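Local coordinates for protein extracellular serine protease (Aeromonas sobria, PDB 3WQB) that cleaves peptide bonds that follow two basic residues, one of them lysine, as a calcium-binding, secreted serine endopeptidase of the furin subfamily, at residues G116-N128 / T132-F144; F278-T290 / G330-T342. The protein carries 1 engineered substitution. All blocks are in the same frame, centred on the assembly; numbering follows the deposited sequence.

Both contacts belong to the subtilisin domain and reach the same parallel sheet, contact 1 through its edge strand 140-144 and contact 2 through the opposite edge strand 277-282. Their centres lie about 15 Å apart, and helices 115-124 and 335-352 pack directly on each other: I123 CG1 comes to 3.4 Å from P340 CB. The loop residue I135 also reaches across, its CD1 3.5 Å from the CA of S341. Two members of the predicted charge relay lie on these helices, H115 and position 336; the third, D78, follows strand 73-77. A336 is an engineered replacement of the natural serine. Contact 1 also supplies three ligands of a calcium ion.

Contact 1: G116-N128 / T132-F144; sequences GTSVSGIIAAVDN and TKGIAPRAQLQGF. With CA (calcium ion), chain C.
I122 and I135 lie side by side and point the same way where the helix that runs through 116-123 meets the loop leading into strand 140-144. From I135, CB sits 3.5 Å from I122 O, CG1 passes close to that same oxygen, and CD1 ends 3.7 Å from I122 CG2. CG1 turns back beside its own backbone N, anti to the carbonyl carbon (chi1 -71°), which keeps the chain alongside the I122 carbonyl. The same I122 O takes a nearly straight bond from I135 N (3.0 Å, 173°), and I123 O accepts a shorter, more bent bond from A136 N (2.8 Å). Farther on, A125 O accepts from G134 N, and L141 reaches back to the CB atoms of S120 and A124. Calcium joins the adjoining ends of the two segments: V126 O at 2.3 Å, N128 OD1 and T132 O bind it, with N29, D87 and I130 completing the site. D127 lies alongside K133, but D127 OD2 stays 4.4 Å from K133 NZ; N29 is the stronger partner of D127 and P26 that of K133. V126 O and T132 O, only 3.2 Å apart, would probably repel each other without the cation, so the metal probably holds this calcium-binding loop closed.

Contact 2: F278-T290 / G330-T342; sequences FLSATGGEYGTDT and GVMNGTASATPST. Engineered in segment 330-342: A336 (natural residue Ser).
N333 and T282 both carry their polar branch between the backbone N and the carbonyl carbon (chi1 68° and 45°), and this turns the amide of N333 toward the carbonyl of E285 and the hydroxyl of T282 toward S341. The setting is the subtilisin-like alpha/beta fold: edge strand 278-282 of the parallel sheet runs across the start of helix 335-342, their directions 100° apart and their axes 6.4 Å apart at closest approach. The small side chains of A281 and A338 meet at this close approach, CB to CB 4.1 Å, while A281 CB also rests against T342 OG1. That hydroxyl is turned back to A338 O, which the T342 backbone N grips from the opposite face of the carbonyl plane. At the next residue of the strand, T282 OG1 donates to S341 OG at 2.8 Å, joining the strand end to the helix flank.

Beyond the strand, G283 fits against the entrance of the helix, with its O 3.3 Å from N333 CA in a CH...O contact and its CA against S337 CB. G334 is the N-cap residue, and its O accepts from both S337 N and A338 N. A336, engineered from the natural serine predicted to be the charge-relay nucleophile, follows in the first turn; a basic side chain of another protein chain packs on T335 and on A336. The N333 amide meets the Y286 ring obliquely, their planes steeply inclined, with N333 ND2 3.4 Å from Y286 CD1. The bond from N333 ND2 to E285 O is 2.8 Å long, its acceptor almost exactly in the amide plane.

Contact 1: G116-N128 / T132-F144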
loop_
_atom_site.group_PDB
_atom_site.type_symbol
_atom_site.label_atom_id
_atom_site.label_comp_id
_atom_site.label_asym_id
_atom_site.label_seq_id
_atom_site.Cartn_x
_atom_site.Cartn_y
_atom_site.Cartn_z
ATOM N N GLY A 116 9.575 1.781 -12.048
ATOM C CA GLY A 116 10.346 0.781 -11.313
ATOM C C GLY A 116 11.819 1.143 -11.213
ATOM O O GLY A 116 12.472 0.866 -10.205
ATOM N N THR A 117 12.353 1.736 -12.278
ATOM C CA THR A 117 13.740 2.172 -12.307
ATOM C C THR A 117 13.949 3.340 -11.343
ATOM O O THR A 117 14.948 3.397 -10.619
ATOM C CB THR A 117 14.152 2.501 -13.751
ATOM O OG1 THR A 117 14.011 1.314 -14.541
ATOM C CG2 THR A 117 15.590 3.001 -13.837
ATOM N N SER A 118 12.981 4.252 -11.308
ATOM C CA SER A 118 13.021 5.366 -10.356
ATOM C C SER A 118 12.944 4.879 -8.902
ATOM O O SER A 118 13.698 5.334 -8.046
ATOM C CB SER A 118 11.905 6.367 -10.662
ATOM O OG SER A 118 12.070 6.964 -11.942
ATOM N N VAL A 119 12.021 3.959 -8.639
ATOM C CA VAL A 119 11.915 3.287 -7.336
ATOM C C VAL A 119 13.252 2.665 -6.927
ATOM O O VAL A 119 13.735 2.873 -5.804
ATOM C CB VAL A 119 10.794 2.205 -7.385
ATOM C CG1 VAL A 119 10.864 1.243 -6.203
ATOM C CG2 VAL A 119 9.427 2.863 -7.437
ATOM N N SER A 120 13.849 1.907 -7.851
ATOM C CA SER A 120 15.080 1.193 -7.576
ATOM C C SER A 120 16.227 2.105 -7.163
ATOM O O SER A 120 16.976 1.776 -6.244
ATOM C CB SER A 120 15.481 0.318 -8.768
ATOM O OG SER A 120 14.489 -0.671 -8.982
ATOM N N GLY A 121 16.340 3.260 -7.815
ATOM C CA GLY A 121 17.394 4.214 -7.497
ATOM C C GLY A 121 17.262 4.825 -6.114
ATOM O O GLY A 121 18.264 5.077 -5.447
ATOM N N ILE A 122 16.028 5.091 -5.687
ATOM C CA ILE A 122 15.796 5.587 -4.339
ATOM C C ILE A 122 16.377 4.588 -3.329
ATOM O O ILE A 122 17.027 4.979 -2.353
ATOM C CB ILE A 122 14.303 5.858 -4.099
ATOM C CG1 ILE A 122 13.854 7.056 -4.943
ATOM C CG2 ILE A 122 14.009 6.069 -2.607
ATOM C CD1 ILE A 122 12.347 7.172 -5.066
ATOM N N ILE A 123 16.152 3.302 -3.573
ATOM C CA ILE A 123 16.670 2.275 -2.677
ATOM C C ILE A 123 18.178 2.129 -2.745
ATOM O O ILE A 123 18.852 2.151 -1.712
ATOM C CB ILE A 123 16.040 0.897 -2.955
ATOM C CG1 ILE A 123 14.514 0.973 -2.936
ATOM C CG2 ILE A 123 16.524 -0.128 -1.932
ATOM C CD1 ILE A 123 13.833 -0.310 -3.314
ATOM N N ALA A 124 18.709 1.981 -3.957
ATOM C CA ALA A 124 20.040 1.409 -4.103
ATOM C C ALA A 124 20.854 1.936 -5.290
ATOM O O ALA A 124 21.667 1.205 -5.859
ATOM C CB ALA A 124 19.940 -0.117 -4.150
ATOM N N ALA A 125 20.681 3.206 -5.651
ATOM C CA ALA A 125 21.610 3.799 -6.619
ATOM C C ALA A 125 23.031 3.630 -6.079
ATOM O O ALA A 125 23.288 3.802 -4.882
ATOM C CB ALA A 125 21.282 5.264 -6.888
ATOM N N VAL A 126 23.945 3.288 -6.975
ATOM C CA VAL A 126 25.309 2.941 -6.590
ATOM C C VAL A 126 26.060 4.153 -6.030
ATOM O O VAL A 126 25.905 5.281 -6.514
ATOM C CB VAL A 126 26.062 2.312 -7.797
ATOM C CG1 VAL A 126 27.516 1.997 -7.463
ATOM C CG2 VAL A 126 25.341 1.053 -8.230
ATOM N N ASP A 127 26.837 3.921 -4.976
ATOM C CA ASP A 127 27.681 4.955 -4.400
ATOM C C ASP A 127 28.995 5.025 -5.179
ATOM O O ASP A 127 29.870 4.174 -5.033
ATOM C CB ASP A 127 27.949 4.637 -2.932
ATOM C CG ASP A 127 28.619 5.774 -2.195
ATOM O OD1 ASP A 127 28.567 6.921 -2.677
ATOM O OD2 ASP A 127 29.177 5.510 -1.109
ATOM N N ASN A 128 29.098 6.030 -6.036
ATOM C CA ASN A 128 30.233 6.152 -6.952
ATOM C C ASN A 128 30.427 7.632 -7.300
ATOM O O ASN A 128 30.184 8.502 -6.456
ATOM C CB ASN A 128 30.012 5.265 -8.189
ATOM C CG ASN A 128 28.670 5.518 -8.853
ATOM O OD1 ASN A 128 28.032 6.545 -8.612
ATOM N ND2 ASN A 128 28.230 4.581 -9.692
ATOM N N THR A 132 23.174 9.643 -8.460
ATOM C CA THR A 132 22.657 9.789 -7.104
ATOM C C THR A 132 23.284 8.755 -6.170
ATOM O O THR A 132 24.072 7.894 -6.592
ATOM C CB THR A 132 21.133 9.583 -7.094
ATOM O OG1 THR A 132 20.826 8.337 -7.729
ATOM C CG2 THR A 132 20.408 10.737 -7.813
ATOM N N LYS A 133 22.923 8.850 -4.892
ATOM C CA LYS A 133 23.324 7.869 -3.893
ATOM C C LYS A 133 22.065 7.212 -3.347
ATOM O O LYS A 133 21.160 7.894 -2.879
ATOM C CB LYS A 133 24.098 8.547 -2.758
ATOM C CG LYS A 133 24.790 7.574 -1.795
ATOM C CD LYS A 133 25.398 8.316 -0.602
ATOM C CE LYS A 133 26.270 7.397 0.238
ATOM N NZ LYS A 133 26.729 8.050 1.513
ATOM N N GLY A 134 22.002 5.887 -3.400
ATOM C CA GLY A 134 20.867 5.189 -2.801
ATOM C C GLY A 134 20.792 5.383 -1.295
ATOM O O GLY A 134 21.795 5.697 -0.635
ATOM N N ILE A 135 19.595 5.199 -0.744
ATOM C CA ILE A 135 19.436 5.146 0.704
ATOM C C ILE A 135 20.292 4.011 1.279
ATOM O O ILE A 135 20.945 4.175 2.315
ATOM C CB ILE A 135 17.965 4.913 1.046
ATOM C CG1 ILE A 135 17.151 6.161 0.741
ATOM C CG2 ILE A 135 17.769 4.517 2.509
ATOM C CD1 ILE A 135 15.656 5.876 0.664
ATOM N N ALA A 136 20.278 2.873 0.582
ATOM C CA ALA A 136 20.984 1.660 0.975
ATOM C C ALA A 136 21.816 1.236 -0.243
ATOM O O ALA A 136 21.487 0.257 -0.932
ATOM C CB ALA A 136 19.989 0.579 1.374
ATOM N N PRO A 137 22.912 1.975 -0.513
ATOM C CA PRO A 137 23.626 1.824 -1.781
ATOM C C PRO A 137 24.449 0.546 -1.904
ATOM O O PRO A 137 25.078 0.316 -2.944
ATOM C CB PRO A 137 24.519 3.065 -1.831
ATOM C CG PRO A 137 24.779 3.385 -0.410
ATOM C CD PRO A 137 23.518 3.016 0.338
ATOM N N ARG A 138 24.436 -0.290 -0.876
ATOM C CA ARG A 138 25.072 -1.602 -0.982
ATOM C C ARG A 138 24.063 -2.754 -1.015
ATOM O O ARG A 138 24.450 -3.930 -1.069
ATOM C CB ARG A 138 26.129 -1.794 0.112
ATOM C CG ARG A 138 27.306 -0.819 0.017
ATOM C CD ARG A 138 28.410 -1.160 1.013
ATOM N NE ARG A 138 28.979 -2.473 0.734
ATOM C CZ ARG A 138 29.636 -3.229 1.612
ATOM N NH1 ARG A 138 29.826 -2.824 2.861
ATOM N NH2 ARG A 138 30.094 -4.409 1.232
ATOM N N ALA A 139 22.772 -2.423 -0.990
ATOM C CA ALA A 139 21.736 -3.443 -1.139
ATOM C C ALA A 139 21.738 -3.988 -2.572
ATOM O O ALA A 139 22.221 -3.320 -3.499
ATOM C CB ALA A 139 20.373 -2.880 -0.759
ATOM N N GLN A 140 21.192 -5.189 -2.749
ATOM C CA GLN A 140 21.152 -5.843 -4.065
ATOM C C GLN A 140 19.725 -5.939 -4.572
ATOM O O GLN A 140 18.827 -6.305 -3.823
ATOM C CB GLN A 140 21.786 -7.232 -4.005
ATOM C CG GLN A 140 23.278 -7.218 -3.693
ATOM C CD GLN A 140 24.142 -7.384 -4.924
ATOM O OE1 GLN A 140 24.508 -6.408 -5.577
ATOM N NE2 GLN A 140 24.487 -8.629 -5.239
ATOM N N LEU A 141 19.534 -5.629 -5.850
ATOM C CA LEU A 141 18.196 -5.534 -6.444
ATOM C C LEU A 141 17.864 -6.650 -7.416
ATOM O O LEU A 141 18.736 -7.133 -8.162
ATOM C CB LEU A 141 18.063 -4.228 -7.227
ATOM C CG LEU A 141 18.257 -2.912 -6.493
ATOM C CD1 LEU A 141 18.519 -1.809 -7.515
ATOM C CD2 LEU A 141 17.028 -2.630 -5.649
ATOM N N GLN A 142 16.594 -7.047 -7.403
ATOM C CA GLN A 142 15.984 -7.767 -8.514
ATOM C C GLN A 142 14.760 -6.992 -8.970
ATOM O O GLN A 142 14.116 -6.310 -8.169
ATOM C CB GLN A 142 15.511 -9.150 -8.085
ATOM C CG GLN A 142 16.581 -10.159 -7.791
ATOM C CD GLN A 142 15.976 -11.402 -7.178
ATOM O OE1 GLN A 142 14.912 -11.346 -6.544
ATOM N NE2 GLN A 142 16.642 -12.537 -7.363
ATOM N N GLY A 143 14.419 -7.115 -10.249
ATOM C CA GLY A 143 13.206 -6.483 -10.775
ATOM C C GLY A 143 12.252 -7.494 -11.387
ATOM O O GLY A 143 12.683 -8.436 -12.056
ATOM N N PHE A 144 10.957 -7.289 -11.158
ATOM C CA PHE A 144 9.918 -8.140 -11.731
ATOM C C PHE A 144 8.859 -7.187 -12.261
ATOM O O PHE A 144 8.229 -6.471 -11.483
ATOM C CB PHE A 144 9.345 -9.079 -10.665
ATOM C CG PHE A 144 10.375 -9.960 -10.041
ATOM C CD1 PHE A 144 10.780 -11.125 -10.673
ATOM C CD2 PHE A 144 10.957 -9.620 -8.826
ATOM C CE1 PHE A 144 11.763 -11.948 -10.116
ATOM C CE2 PHE A 144 11.927 -10.432 -8.263
ATOM C CZ PHE A 144 12.339 -11.592 -8.906
HETATM CA CA CA C . 25.782 7.057 -7.970
HETATM O O HOH W 1 18.643 7.748 -6.195
HETATM O O HOH W 2 27.442 1.274 -3.845
#

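Contact 2: F278-T290 / G330-T342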
loop_
_atom_site.group_PDB
_atom_site.type_symbol
_atom_site.label_atom_id
_atom_site.label_comp_id
_atom_site.label_asym_id
_atom_site.label_seq_id
_atom_site.Cartn_x
_atom_site.Cartn_y
_atom_site.Cartn_z
ATOM N N PHE A 278 1.517 2.569 8.760
ATOM C CA PHE A 278 2.489 2.248 9.796
ATOM C C PHE A 278 3.496 3.380 9.990
ATOM O O PHE A 278 3.815 3.747 11.128
ATOM C CB PHE A 278 3.205 0.927 9.481
ATOM C CG PHE A 278 3.953 0.353 10.654
ATOM C CD1 PHE A 278 3.275 -0.383 11.613
ATOM C CD2 PHE A 278 5.321 0.573 10.816
ATOM C CE1 PHE A 278 3.947 -0.905 12.715
ATOM C CE2 PHE A 278 6.004 0.044 11.921
ATOM C CZ PHE A 278 5.305 -0.679 12.870
ATOM N N LEU A 279 3.979 3.944 8.883
ATOM C CA LEU A 279 4.978 5.009 8.902
ATOM C C LEU A 279 4.733 5.983 7.757
ATOM O O LEU A 279 4.117 5.633 6.731
ATOM C CB LEU A 279 6.395 4.427 8.755
ATOM C CG LEU A 279 6.964 3.577 9.881
ATOM C CD1 LEU A 279 8.103 2.753 9.354
ATOM C CD2 LEU A 279 7.397 4.458 11.050
ATOM N N SER A 280 5.254 7.192 7.940
ATOM C CA SER A 280 5.410 8.178 6.882
ATOM C C SER A 280 6.844 8.127 6.361
ATOM O O SER A 280 7.799 8.004 7.137
ATOM C CB SER A 280 5.132 9.568 7.457
ATOM O OG SER A 280 5.325 10.607 6.501
ATOM N N ALA A 281 7.004 8.217 5.047
ATOM C CA ALA A 281 8.326 8.344 4.467
ATOM C C ALA A 281 8.291 9.321 3.312
ATOM O O ALA A 281 7.226 9.733 2.871
ATOM C CB ALA A 281 8.876 6.961 4.062
ATOM N N THR A 282 9.473 9.682 2.832
ATOM C CA THR A 282 9.650 10.740 1.842
ATOM C C THR A 282 9.089 10.391 0.463
ATOM O O THR A 282 9.451 9.383 -0.128
ATOM C CB THR A 282 11.134 11.086 1.717
ATOM O OG1 THR A 282 11.886 9.869 1.645
ATOM C CG2 THR A 282 11.595 11.824 2.946
ATOM N N GLY A 283 8.201 11.247 -0.034
ATOM C CA GLY A 283 7.662 11.113 -1.386
ATOM C C GLY A 283 7.596 12.417 -2.171
ATOM O O GLY A 283 7.538 12.382 -3.390
ATOM N N GLY A 284 7.598 13.562 -1.486
ATOM C CA GLY A 284 7.609 14.854 -2.162
ATOM C C GLY A 284 6.303 15.215 -2.832
ATOM O O GLY A 284 5.244 14.648 -2.526
ATOM N N GLU A 285 6.391 16.186 -3.741
ATOM C CA GLU A 285 5.244 16.675 -4.477
ATOM C C GLU A 285 5.433 16.293 -5.937
ATOM O O GLU A 285 5.256 15.122 -6.251
ATOM C CB GLU A 285 5.023 18.163 -4.232
ATOM C CG GLU A 285 4.557 18.467 -2.802
ATOM C CD GLU A 285 3.139 17.972 -2.495
ATOM O OE1 GLU A 285 2.356 17.749 -3.441
ATOM O OE2 GLU A 285 2.804 17.810 -1.298
ATOM N N TYR A 286 5.822 17.229 -6.814
ATOM C CA TYR A 286 5.921 16.923 -8.252
ATOM C C TYR A 286 7.251 17.273 -8.902
ATOM O O TYR A 286 7.502 16.862 -10.035
ATOM C CB TYR A 286 4.744 17.556 -9.014
ATOM C CG TYR A 286 3.427 16.955 -8.589
ATOM C CD1 TYR A 286 2.913 15.826 -9.226
ATOM C CD2 TYR A 286 2.698 17.507 -7.535
ATOM C CE1 TYR A 286 1.702 15.257 -8.813
ATOM C CE2 TYR A 286 1.500 16.946 -7.113
ATOM C CZ TYR A 286 1.000 15.825 -7.762
ATOM O OH TYR A 286 -0.188 15.271 -7.349
ATOM N N GLY A 287 8.096 18.014 -8.186
ATOM C CA GLY A 287 9.438 18.340 -8.666
ATOM C C GLY A 287 9.448 19.519 -9.608
ATOM O O GLY A 287 10.484 19.828 -10.212
ATOM N N THR A 288 8.301 20.183 -9.712
ATOM C CA THR A 288 8.109 21.301 -10.626
ATOM C C THR A 288 8.166 22.572 -9.786
ATOM O O THR A 288 9.176 23.270 -9.772
ATOM C CB THR A 288 6.765 21.167 -11.373
ATOM O OG1 THR A 288 5.737 20.858 -10.422
ATOM C CG2 THR A 288 6.831 20.035 -12.398
ATOM N N ASP A 289 7.100 22.844 -9.046
ATOM C CA ASP A 289 7.050 23.986 -8.143
ATOM C C ASP A 289 7.752 23.729 -6.810
ATOM O O ASP A 289 8.262 24.647 -6.173
ATOM C CB ASP A 289 5.599 24.390 -7.900
ATOM C CG ASP A 289 4.882 24.794 -9.177
ATOM O OD1 ASP A 289 5.430 25.621 -9.931
ATOM O OD2 ASP A 289 3.774 24.276 -9.428
ATOM N N THR A 290 7.773 22.464 -6.391
ATOM C CA THR A 290 8.307 22.063 -5.082
ATOM C C THR A 290 9.003 20.692 -5.231
ATOM O O THR A 290 8.810 20.018 -6.245
ATOM C CB THR A 290 7.185 21.974 -4.029
ATOM O OG1 THR A 290 6.167 21.106 -4.524
ATOM C CG2 THR A 290 6.578 23.366 -3.728
ATOM N N GLY A 330 13.986 14.211 -11.734
ATOM C CA GLY A 330 13.679 14.907 -10.483
ATOM C C GLY A 330 12.197 14.940 -10.173
ATOM O O GLY A 330 11.743 15.738 -9.342
ATOM N N VAL A 331 11.428 14.090 -10.848
ATOM C CA VAL A 331 9.967 14.137 -10.748
ATOM C C VAL A 331 9.342 12.890 -10.127
ATOM O O VAL A 331 8.127 12.835 -9.946
ATOM C CB VAL A 331 9.303 14.422 -12.117
ATOM C CG1 VAL A 331 9.744 15.776 -12.658
ATOM C CG2 VAL A 331 9.595 13.294 -13.108
ATOM N N MET A 332 10.158 11.890 -9.796
ATOM C CA MET A 332 9.613 10.709 -9.135
ATOM C C MET A 332 8.982 11.112 -7.809
ATOM O O MET A 332 9.522 11.938 -7.091
ATOM C CB MET A 332 10.698 9.651 -8.945
ATOM C CG MET A 332 10.234 8.369 -8.289
ATOM S SD MET A 332 8.843 7.614 -9.147
ATOM C CE MET A 332 8.558 6.205 -8.089
ATOM N N ASN A 333 7.829 10.537 -7.491
ATOM C CA ASN A 333 7.066 10.981 -6.332
ATOM C C ASN A 333 6.111 9.886 -5.859
ATOM O O ASN A 333 6.263 8.717 -6.211
ATOM C CB ASN A 333 6.297 12.263 -6.675
ATOM C CG ASN A 333 5.190 12.022 -7.676
ATOM O OD1 ASN A 333 5.088 10.936 -8.249
ATOM N ND2 ASN A 333 4.341 13.029 -7.884
ATOM N N GLY A 334 5.139 10.267 -5.040
ATOM C CA GLY A 334 4.057 9.378 -4.674
ATOM C C GLY A 334 4.332 8.520 -3.460
ATOM O O GLY A 334 5.444 8.495 -2.914
ATOM N N THR A 335 3.295 7.816 -3.030
ATOM C CA THR A 335 3.527 6.751 -2.074
ATOM C C THR A 335 4.426 5.689 -2.711
ATOM O O THR A 335 5.058 4.909 -1.994
ATOM C CB THR A 335 2.229 6.187 -1.471
ATOM O OG1 THR A 335 1.336 5.768 -2.512
ATOM C CG2 THR A 335 1.563 7.220 -0.577
ATOM N N ALA A 336 4.534 5.691 -4.045
ATOM C CA ALA A 336 5.529 4.832 -4.721
ATOM C C ALA A 336 6.967 5.235 -4.461
ATOM O O ALA A 336 7.870 4.465 -4.786
ATOM C CB ALA A 336 5.328 4.788 -6.199
ATOM N N SER A 337 7.181 6.440 -3.930
ATOM C CA SER A 337 8.499 6.889 -3.468
ATOM C C SER A 337 8.669 6.708 -1.963
ATOM O O SER A 337 9.762 6.431 -1.489
ATOM C CB SER A 337 8.715 8.351 -3.856
ATOM O OG SER A 337 8.935 8.457 -5.252
ATOM N N ALA A 338 7.581 6.867 -1.211
ATOM C CA ALA A 338 7.605 6.578 0.221
ATOM C C ALA A 338 7.951 5.110 0.470
ATOM O O ALA A 338 8.651 4.777 1.431
ATOM C CB ALA A 338 6.282 6.928 0.848
ATOM N N THR A 339 7.471 4.251 -0.425
ATOM C CA THR A 339 7.687 2.816 -0.310
ATOM C C THR A 339 9.180 2.456 -0.401
ATOM O O THR A 339 9.694 1.833 0.531
ATOM C CB THR A 339 6.775 2.052 -1.310
ATOM O OG1 THR A 339 5.406 2.335 -0.991
ATOM C CG2 THR A 339 6.991 0.559 -1.217
ATOM N N PRO A 340 9.894 2.873 -1.481
ATOM C CA PRO A 340 11.337 2.574 -1.523
ATOM C C PRO A 340 12.140 3.343 -0.476
ATOM O O PRO A 340 13.196 2.880 -0.069
ATOM C CB PRO A 340 11.751 2.979 -2.949
ATOM C CG PRO A 340 10.691 3.944 -3.399
ATOM C CD PRO A 340 9.423 3.388 -2.779
ATOM N N SER A 341 11.649 4.501 -0.047
ATOM C CA SER A 341 12.282 5.185 1.086
ATOM C C SER A 341 12.293 4.294 2.328
ATOM O O SER A 341 13.289 4.221 3.039
ATOM C CB SER A 341 11.602 6.522 1.360
ATOM O OG SER A 341 11.807 7.413 0.277
ATOM N N THR A 342 11.181 3.605 2.551
ATOM C CA THR A 342 11.041 2.672 3.658
ATOM C C THR A 342 11.817 1.375 3.410
ATOM O O THR A 342 12.459 0.864 4.325
ATOM C CB THR A 342 9.549 2.402 3.928
ATOM O OG1 THR A 342 8.891 3.656 4.155
ATOM C CG2 THR A 342 9.347 1.501 5.133
#